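PDB 3ZBO: ALKF from Bacillus cereus, which is of unknown function but has affinity for branched DNA structures such as Holliday junctions and is related to the HEAT-like repeat DNA glycosylases. Local coordinates for residues 155-166 with 175-183; 184-192 with 226-236. All coordinates share one frame; numbering follows the deposited sequence. Where two conformers were deposited one is given.

Contact 1 (155-166 with 175-183)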
# COMPACT_ATOMS: atom_id res chain seq x y z
N ILE A 155 0.20 -18.09 -5.22
CA ILE A 155 0.99 -17.45 -4.12
C ILE A 155 2.34 -18.10 -3.95
O ILE A 155 3.36 -17.46 -3.73
CB ILE A 155 0.17 -17.51 -2.80
CG1 ILE A 155 -1.16 -16.79 -2.92
CG2 ILE A 155 1.02 -16.93 -1.60
CD1 ILE A 155 -1.12 -15.30 -3.34
N SER A 156 2.43 -19.46 -4.09
CA SER A 156 3.71 -20.09 -4.00
C SER A 156 4.69 -19.61 -5.07
O SER A 156 5.88 -19.38 -4.78
CB SER A 156 3.42 -21.62 -4.08
OG SER A 156 4.63 -22.33 -3.98
N ASP A 157 4.18 -19.47 -6.30
CA ASP A 157 5.04 -19.03 -7.40
C ASP A 157 5.49 -17.56 -7.14
O ASP A 157 6.66 -17.20 -7.45
CB ASP A 157 4.27 -19.11 -8.72
CG ASP A 157 4.09 -20.51 -9.24
OD1 ASP A 157 4.75 -21.42 -8.76
OD2 ASP A 157 3.29 -20.61 -10.21
N MET A 158 4.60 -16.75 -6.56
CA MET A 158 4.97 -15.41 -6.15
C MET A 158 6.04 -15.41 -5.08
O MET A 158 7.00 -14.56 -5.15
CB MET A 158 3.72 -14.65 -5.68
CG MET A 158 2.78 -14.33 -6.85
SD MET A 158 1.24 -13.70 -6.31
CE MET A 158 1.69 -12.02 -5.86
N LEU A 159 5.98 -16.32 -4.11
CA LEU A 159 7.06 -16.37 -3.11
C LEU A 159 8.41 -16.68 -3.77
O LEU A 159 9.46 -16.16 -3.38
CB LEU A 159 6.79 -17.48 -2.07
CG LEU A 159 5.67 -17.16 -1.10
CD1 LEU A 159 5.31 -18.41 -0.24
CD2 LEU A 159 6.09 -16.04 -0.16
N GLU A 160 8.36 -17.65 -4.75
CA GLU A 160 9.60 -17.99 -5.45
C GLU A 160 10.16 -16.83 -6.27
O GLU A 160 11.37 -16.61 -6.27
CB GLU A 160 9.35 -19.17 -6.38
CG GLU A 160 9.19 -20.48 -5.69
CD GLU A 160 10.39 -20.93 -4.91
OE1 GLU A 160 11.54 -20.73 -5.37
OE2 GLU A 160 10.25 -21.51 -3.82
N MET A 161 9.26 -16.01 -6.84
CA MET A 161 9.68 -14.82 -7.56
C MET A 161 10.35 -13.83 -6.60
O MET A 161 11.39 -13.25 -6.91
CB MET A 161 8.50 -14.23 -8.28
CG MET A 161 8.87 -13.03 -9.06
SD MET A 161 9.96 -13.38 -10.43
CE MET A 161 9.10 -14.76 -11.19
N VAL A 162 9.77 -13.66 -5.43
CA VAL A 162 10.43 -12.79 -4.47
C VAL A 162 11.81 -13.36 -4.08
O VAL A 162 12.82 -12.64 -4.13
CB VAL A 162 9.57 -12.63 -3.18
CG1 VAL A 162 10.40 -11.87 -2.07
CG2 VAL A 162 8.30 -11.90 -3.47
N LYS A 163 11.92 -14.65 -3.74
CA LYS A 163 13.22 -15.27 -3.43
C LYS A 163 14.25 -15.01 -4.56
O LYS A 163 15.41 -14.64 -4.27
CB LYS A 163 13.05 -16.80 -3.26
CG LYS A 163 14.37 -17.56 -2.91
CD LYS A 163 14.07 -19.06 -2.89
CE LYS A 163 14.24 -19.62 -4.27
NZ LYS A 163 14.62 -21.08 -4.21
N ASP A 164 13.80 -15.20 -5.78
CA ASP A 164 14.75 -15.21 -6.91
C ASP A 164 15.14 -13.82 -7.31
O ASP A 164 16.28 -13.66 -7.87
CB ASP A 164 14.15 -15.89 -8.11
CG ASP A 164 14.07 -17.43 -7.93
OD1 ASP A 164 14.72 -18.00 -7.07
OD2 ASP A 164 13.22 -18.04 -8.65
N THR A 165 14.33 -12.79 -6.99
CA THR A 165 14.52 -11.50 -7.64
C THR A 165 14.48 -10.28 -6.73
O THR A 165 14.85 -9.14 -7.15
CB THR A 165 13.50 -11.20 -8.75
OG1 THR A 165 12.15 -10.98 -8.21
CG2 THR A 165 13.39 -12.40 -9.80
N ILE A 166 14.17 -10.49 -5.45
CA ILE A 166 14.11 -9.30 -4.57
C ILE A 166 15.41 -8.46 -4.50
O ILE A 166 15.39 -7.21 -4.49
CB ILE A 166 13.59 -9.69 -3.15
CG1 ILE A 166 13.29 -8.44 -2.34
CG2 ILE A 166 14.67 -10.58 -2.38
CD1 ILE A 166 12.44 -8.76 -1.03
N SER A 175 10.74 -3.20 -0.88
CA SER A 175 9.97 -2.99 0.36
C SER A 175 8.65 -3.71 0.24
O SER A 175 8.25 -4.41 1.22
CB SER A 175 9.75 -1.49 0.53
OG SER A 175 8.74 -1.28 1.56
N ALA A 176 7.96 -3.60 -0.88
CA ALA A 176 6.67 -4.25 -0.98
C ALA A 176 6.77 -5.75 -1.09
O ALA A 176 5.90 -6.48 -0.52
CB ALA A 176 5.89 -3.69 -2.26
N MET A 177 7.78 -6.25 -1.79
CA MET A 177 7.95 -7.75 -1.86
C MET A 177 8.28 -8.26 -0.43
O MET A 177 7.88 -9.38 -0.09
CB MET A 177 9.14 -8.02 -2.80
CG MET A 177 8.75 -7.86 -4.22
SD MET A 177 10.37 -8.19 -5.11
CE MET A 177 9.75 -8.80 -6.68
N ASN A 178 9.07 -7.48 0.35
CA ASN A 178 9.35 -7.93 1.72
C ASN A 178 8.07 -8.00 2.58
O ASN A 178 7.93 -8.97 3.37
CB ASN A 178 10.41 -6.98 2.35
CG ASN A 178 10.97 -7.51 3.66
OD1 ASN A 178 10.57 -7.01 4.75
ND2 ASN A 178 11.87 -8.42 3.53
N ASN A 179 7.24 -6.98 2.39
CA ASN A 179 5.93 -6.95 3.07
C ASN A 179 5.16 -8.23 2.61
O ASN A 179 4.52 -8.90 3.48
CB ASN A 179 5.24 -5.59 2.73
CG ASN A 179 3.96 -5.38 3.49
OD1 ASN A 179 3.72 -6.07 4.47
ND2 ASN A 179 3.20 -4.33 3.11
N PHE A 180 5.22 -8.57 1.34
CA PHE A 180 4.49 -9.76 0.90
C PHE A 180 5.03 -11.01 1.65
O PHE A 180 4.21 -11.86 2.04
CB PHE A 180 4.61 -9.82 -0.65
CG PHE A 180 3.94 -11.04 -1.26
CD1 PHE A 180 2.58 -10.99 -1.57
CD2 PHE A 180 4.69 -12.16 -1.51
CE1 PHE A 180 1.94 -12.09 -2.17
CE2 PHE A 180 4.07 -13.28 -2.11
CZ PHE A 180 2.67 -13.26 -2.45
N LEU A 181 6.33 -11.20 1.77
CA LEU A 181 6.88 -12.35 2.52
C LEU A 181 6.30 -12.37 3.92
O LEU A 181 5.84 -13.41 4.39
CB LEU A 181 8.42 -12.29 2.68
CG LEU A 181 9.19 -12.30 1.37
CD1 LEU A 181 10.66 -12.46 1.86
CD2 LEU A 181 8.82 -13.61 0.48
N ASN A 182 6.35 -11.22 4.61
CA ASN A 182 5.81 -11.19 5.96
C ASN A 182 4.37 -11.48 6.03
O ASN A 182 3.95 -12.22 6.90
CB ASN A 182 5.93 -9.77 6.51
CG ASN A 182 7.18 -9.47 7.17
OD1 ASN A 182 7.28 -9.73 8.41
ND2 ASN A 182 7.99 -8.64 6.54
N THR A 183 3.59 -10.99 5.08
CA THR A 183 2.13 -11.09 5.12
C THR A 183 1.73 -12.50 4.79
O THR A 183 0.79 -13.04 5.42
CB THR A 183 1.50 -10.09 4.14
OG1 THR A 183 1.89 -8.77 4.55
CG2 THR A 183 -0.05 -10.18 4.31
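Two consecutive helices of what is probably a HEAT-like helical array, 152-165 and 171-187, pack here through a knob-into-hole contact: the ring of Phe180 enters a hole formed by Ile155, Met158, Leu159 and Val162. Its CG lies anti to the backbone N (chi1 178°), which carries the ring toward the neighbouring helix. The Met158 and Phe180 side chains cross at about a right angle, Met158 CB lying 3.7 Å from Phe180 CZ and the methyl CE 3.7 Å from Phe180 CE1. A bend at chi3 curls that methyl back to the ring, while the sulfur makes an oblique Met-aromatic contact. Trp135 of helix 128-144 meets Phe180 edge-to-face.

The helix directions differ by 134°, well short of antiparallel, within a largely helical body consistent with a HEAT-like fold; no hydrogen bond joins 155-166 to 175-183. Val162 and Leu181 reach tip to tip, with Val162 CG1 a tight 3.5 Å from Leu181 CD2; Leu159 CD2 approaches the same methyl at 3.7 Å. The extended Met177 chain has Ile166 CD1 3.8 Å from its CB and puts its CE 3.6 Å from Thr165 OG1. That hydroxyl bonds Met161 O from above the carbonyl plane.

Contact 2 (184-192 with 226-236)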
# COMPACT_ATOMS: atom_id res chain seq x y z
N VAL A 184 2.36 -13.13 3.78
CA VAL A 184 2.02 -14.57 3.46
C VAL A 184 2.34 -15.39 4.72
O VAL A 184 1.53 -16.23 5.13
CB VAL A 184 2.82 -15.09 2.24
CG1 VAL A 184 2.56 -16.64 2.12
CG2 VAL A 184 2.32 -14.36 0.94
N ALA A 185 3.50 -15.16 5.34
CA ALA A 185 3.85 -16.05 6.50
C ALA A 185 2.86 -15.97 7.62
O ALA A 185 2.70 -16.98 8.35
CB ALA A 185 5.24 -15.68 6.94
N ILE A 186 2.29 -14.80 7.87
CA ILE A 186 1.36 -14.64 8.97
C ILE A 186 -0.08 -14.78 8.56
O ILE A 186 -0.89 -15.38 9.31
CB ILE A 186 1.65 -13.25 9.62
CG1 ILE A 186 3.03 -13.22 10.23
CG2 ILE A 186 0.55 -12.97 10.69
CD1 ILE A 186 3.39 -14.40 11.19
N SER A 187 -0.50 -14.24 7.42
CA SER A 187 -1.91 -14.18 7.08
C SER A 187 -2.39 -15.21 6.05
O SER A 187 -3.58 -15.23 5.80
CB SER A 187 -2.30 -12.78 6.60
OG SER A 187 -2.05 -11.81 7.63
N TYR A 188 -1.50 -16.01 5.50
CA TYR A 188 -1.88 -17.06 4.53
C TYR A 188 -1.30 -18.38 4.95
O TYR A 188 -0.31 -18.86 4.45
CB TYR A 188 -1.36 -16.62 3.13
CG TYR A 188 -1.98 -17.61 2.06
CD1 TYR A 188 -3.31 -17.57 1.79
CD2 TYR A 188 -1.10 -18.48 1.41
CE1 TYR A 188 -3.82 -18.50 0.77
CE2 TYR A 188 -1.53 -19.36 0.41
CZ TYR A 188 -2.92 -19.37 0.16
OH TYR A 188 -3.35 -20.27 -0.79
N VAL A 189 -2.00 -18.99 5.93
CA VAL A 189 -1.44 -20.19 6.56
C VAL A 189 -1.16 -21.36 5.64
O VAL A 189 -0.26 -22.17 5.96
CB VAL A 189 -2.24 -20.68 7.78
CG1 VAL A 189 -2.28 -19.63 8.84
CG2 VAL A 189 -3.64 -21.14 7.43
N PRO A 190 -1.85 -21.47 4.49
CA PRO A 190 -1.38 -22.61 3.62
C PRO A 190 0.06 -22.65 3.25
O PRO A 190 0.65 -23.72 3.02
CB PRO A 190 -2.32 -22.53 2.44
CG PRO A 190 -3.56 -21.88 2.96
CD PRO A 190 -3.02 -20.77 3.95
N LEU A 191 0.73 -21.49 3.20
CA LEU A 191 2.11 -21.43 2.86
C LEU A 191 2.92 -20.74 3.98
O LEU A 191 4.02 -20.22 3.72
CB LEU A 191 2.29 -20.59 1.55
CG LEU A 191 1.72 -21.36 0.35
CD1 LEU A 191 1.72 -20.48 -0.86
CD2 LEU A 191 2.46 -22.62 0.09
N HIS A 192 2.43 -20.93 5.23
CA HIS A 192 3.25 -20.41 6.37
C HIS A 192 4.67 -20.94 6.37
O HIS A 192 5.65 -20.14 6.44
CB HIS A 192 2.58 -20.79 7.71
CG HIS A 192 3.46 -20.43 8.84
ND1 HIS A 192 4.08 -21.31 9.72
CD2 HIS A 192 3.89 -19.21 9.16
CE1 HIS A 192 4.82 -20.60 10.59
NE2 HIS A 192 4.69 -19.32 10.27
N GLU A 226 5.71 -11.55 15.05
CA GLU A 226 4.31 -11.87 15.00
C GLU A 226 3.97 -13.23 15.54
O GLU A 226 2.99 -13.34 16.27
CB GLU A 226 3.80 -11.75 13.53
CG GLU A 226 3.89 -10.27 13.02
CD GLU A 226 2.65 -9.49 13.34
OE1 GLU A 226 2.39 -9.14 14.53
OE2 GLU A 226 1.92 -9.19 12.37
N LEU A 227 4.83 -14.20 15.26
CA LEU A 227 4.63 -15.52 15.89
C LEU A 227 4.73 -15.47 17.40
O LEU A 227 3.91 -16.08 18.11
CB LEU A 227 5.60 -16.52 15.35
CG LEU A 227 5.51 -16.72 13.80
CD1 LEU A 227 6.49 -17.73 13.33
CD2 LEU A 227 4.04 -17.21 13.38
N ASP A 228 5.66 -14.66 17.88
CA ASP A 228 5.79 -14.46 19.38
C ASP A 228 4.52 -13.85 20.05
O ASP A 228 4.23 -14.13 21.24
CB ASP A 228 7.00 -13.56 19.68
CG ASP A 228 8.36 -14.25 19.40
OD1 ASP A 228 8.41 -15.47 19.06
OD2 ASP A 228 9.38 -13.50 19.48
N ARG A 229 3.75 -13.06 19.27
CA ARG A 229 2.55 -12.42 19.70
C ARG A 229 1.34 -13.35 19.48
O ARG A 229 0.22 -12.96 19.79
CB ARG A 229 2.34 -11.10 18.87
CG ARG A 229 3.43 -10.03 19.07
CD ARG A 229 3.23 -8.85 18.01
NE ARG A 229 4.35 -7.87 18.05
CZ ARG A 229 5.06 -7.41 16.98
NH1 ARG A 229 4.81 -7.79 15.71
NH2 ARG A 229 6.05 -6.54 17.19
N GLY A 230 1.51 -14.53 18.90
CA GLY A 230 0.44 -15.51 18.71
C GLY A 230 -0.40 -15.20 17.49
O GLY A 230 -1.55 -15.64 17.38
N ARG A 231 0.17 -14.37 16.59
CA ARG A 231 -0.63 -13.93 15.40
C ARG A 231 -0.61 -14.79 14.18
O ARG A 231 -1.11 -14.34 13.12
CB ARG A 231 -0.13 -12.56 14.98
CG ARG A 231 -0.46 -11.46 15.97
CD ARG A 231 -1.84 -11.02 15.84
NE ARG A 231 -2.18 -9.86 16.68
CZ ARG A 231 -3.10 -9.80 17.66
NH1 ARG A 231 -3.91 -10.85 17.99
NH2 ARG A 231 -3.28 -8.64 18.29
N LEU A 232 -0.08 -15.96 14.19
CA LEU A 232 -0.25 -16.87 12.99
C LEU A 232 -1.66 -17.05 12.61
O LEU A 232 -2.54 -17.41 13.48
CB LEU A 232 0.31 -18.24 13.34
CG LEU A 232 0.24 -19.30 12.24
CD1 LEU A 232 1.05 -18.86 11.05
CD2 LEU A 232 0.94 -20.59 12.68
N GLY A 233 -2.01 -16.77 11.32
CA GLY A 233 -3.37 -16.84 10.82
C GLY A 233 -4.15 -15.52 10.89
O GLY A 233 -5.29 -15.43 10.38
N PHE A 234 -3.65 -14.50 11.59
CA PHE A 234 -4.32 -13.29 11.82
C PHE A 234 -4.47 -12.55 10.50
O PHE A 234 -3.45 -12.41 9.77
CB PHE A 234 -3.42 -12.40 12.74
CG PHE A 234 -4.08 -11.17 13.26
CD1 PHE A 234 -4.98 -11.23 14.28
CD2 PHE A 234 -3.75 -9.90 12.75
CE1 PHE A 234 -5.58 -10.07 14.83
CE2 PHE A 234 -4.33 -8.73 13.24
CZ PHE A 234 -5.29 -8.82 14.30
N LYS A 235 -5.66 -12.06 10.28
CA LYS A 235 -5.81 -11.16 9.10
C LYS A 235 -6.34 -9.80 9.52
O LYS A 235 -7.31 -9.74 10.23
CB LYS A 235 -6.79 -11.79 8.12
CG LYS A 235 -6.33 -13.01 7.43
CD LYS A 235 -7.49 -13.61 6.69
CE LYS A 235 -7.02 -14.78 5.94
NZ LYS A 235 -6.34 -14.46 4.57
N ARG A 236 -5.54 -8.80 9.15
CA ARG A 236 -5.75 -7.38 9.49
C ARG A 236 -6.24 -6.61 8.24
O ARG A 236 -5.47 -6.44 7.36
CB ARG A 236 -4.42 -6.78 10.03
CG ARG A 236 -3.15 -7.02 9.18
CD ARG A 236 -2.20 -7.97 9.88
NE ARG A 236 -1.37 -7.28 10.86
CZ ARG A 236 -0.22 -7.77 11.28
NH1 ARG A 236 0.21 -8.93 10.79
NH2 ARG A 236 0.50 -7.10 12.17
O HOH W 1 0.18 -10.09 8.29
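With OG beside its backbone N (chi1 -61°), Ser187 directs its hydroxyl to Phe234 O, while Leu232, its CG anti to the backbone N (chi1 -180°), relies on a chi2 of 62° to turn CD1 back over one face of His192. The hydroxyl donates to Phe234 O over a short 2.6 Å, lying in the carbonyl plane, and also accepts a bond from a water. Two neighbouring carbonyls at the end of helix 171-187 receive donors from the other segment: Gly233 N reaches Ile186 O at 2.7 Å, and Lys235 NZ reaches Ser187 O at 3.1 Å, both nearly along the C=O axis. The ammonium has its strongest partner in Asp147, a salt bridge; it also bonds the carbonyls of Leu142 and Arg145, and its three N-H groups are thus shared among four acceptors.

Apolar contacts complete the interface. Ile186 CD1 lies 3.6 Å from both Glu226 CB and Leu227 CD2, and Leu232 CD1 sits 3.6 Å from the centroid of the His192 ring, a CH-pi contact. Val189 CG1 rests 3.6 Å from Gly233 CA. Arg229 NH1 bridges to Glu226 OE1 at 3.0 Å; a further pairing of Glu226 with Arg236 is doubtful. Helix 219-228 closes with a Schellman motif at Gly230, and the type II turn from Arg231 to Phe234 that follows presents Gly233 to the last turn of helix 171-187.

In the fold
Helix 171-187 serves both contacts in turn: its middle packs on helix 152-165 in contact 1, and its C-terminal end meets the chain around and beyond helix 219-228 in contact 2. The two centres are about 15 Å apart, and contact 1 closes along the sequence before contact 2 opens. They touch directly where Ile155 CG2 of contact 1 lies 3.8 Å from Val184 CG2 and 3.7 Å from Leu191 CD1 of contact 2. A buried apolar helix pair thus passes into a more polar, partly buried junction, through which the late part of the chain is fastened onto the helical scaffold.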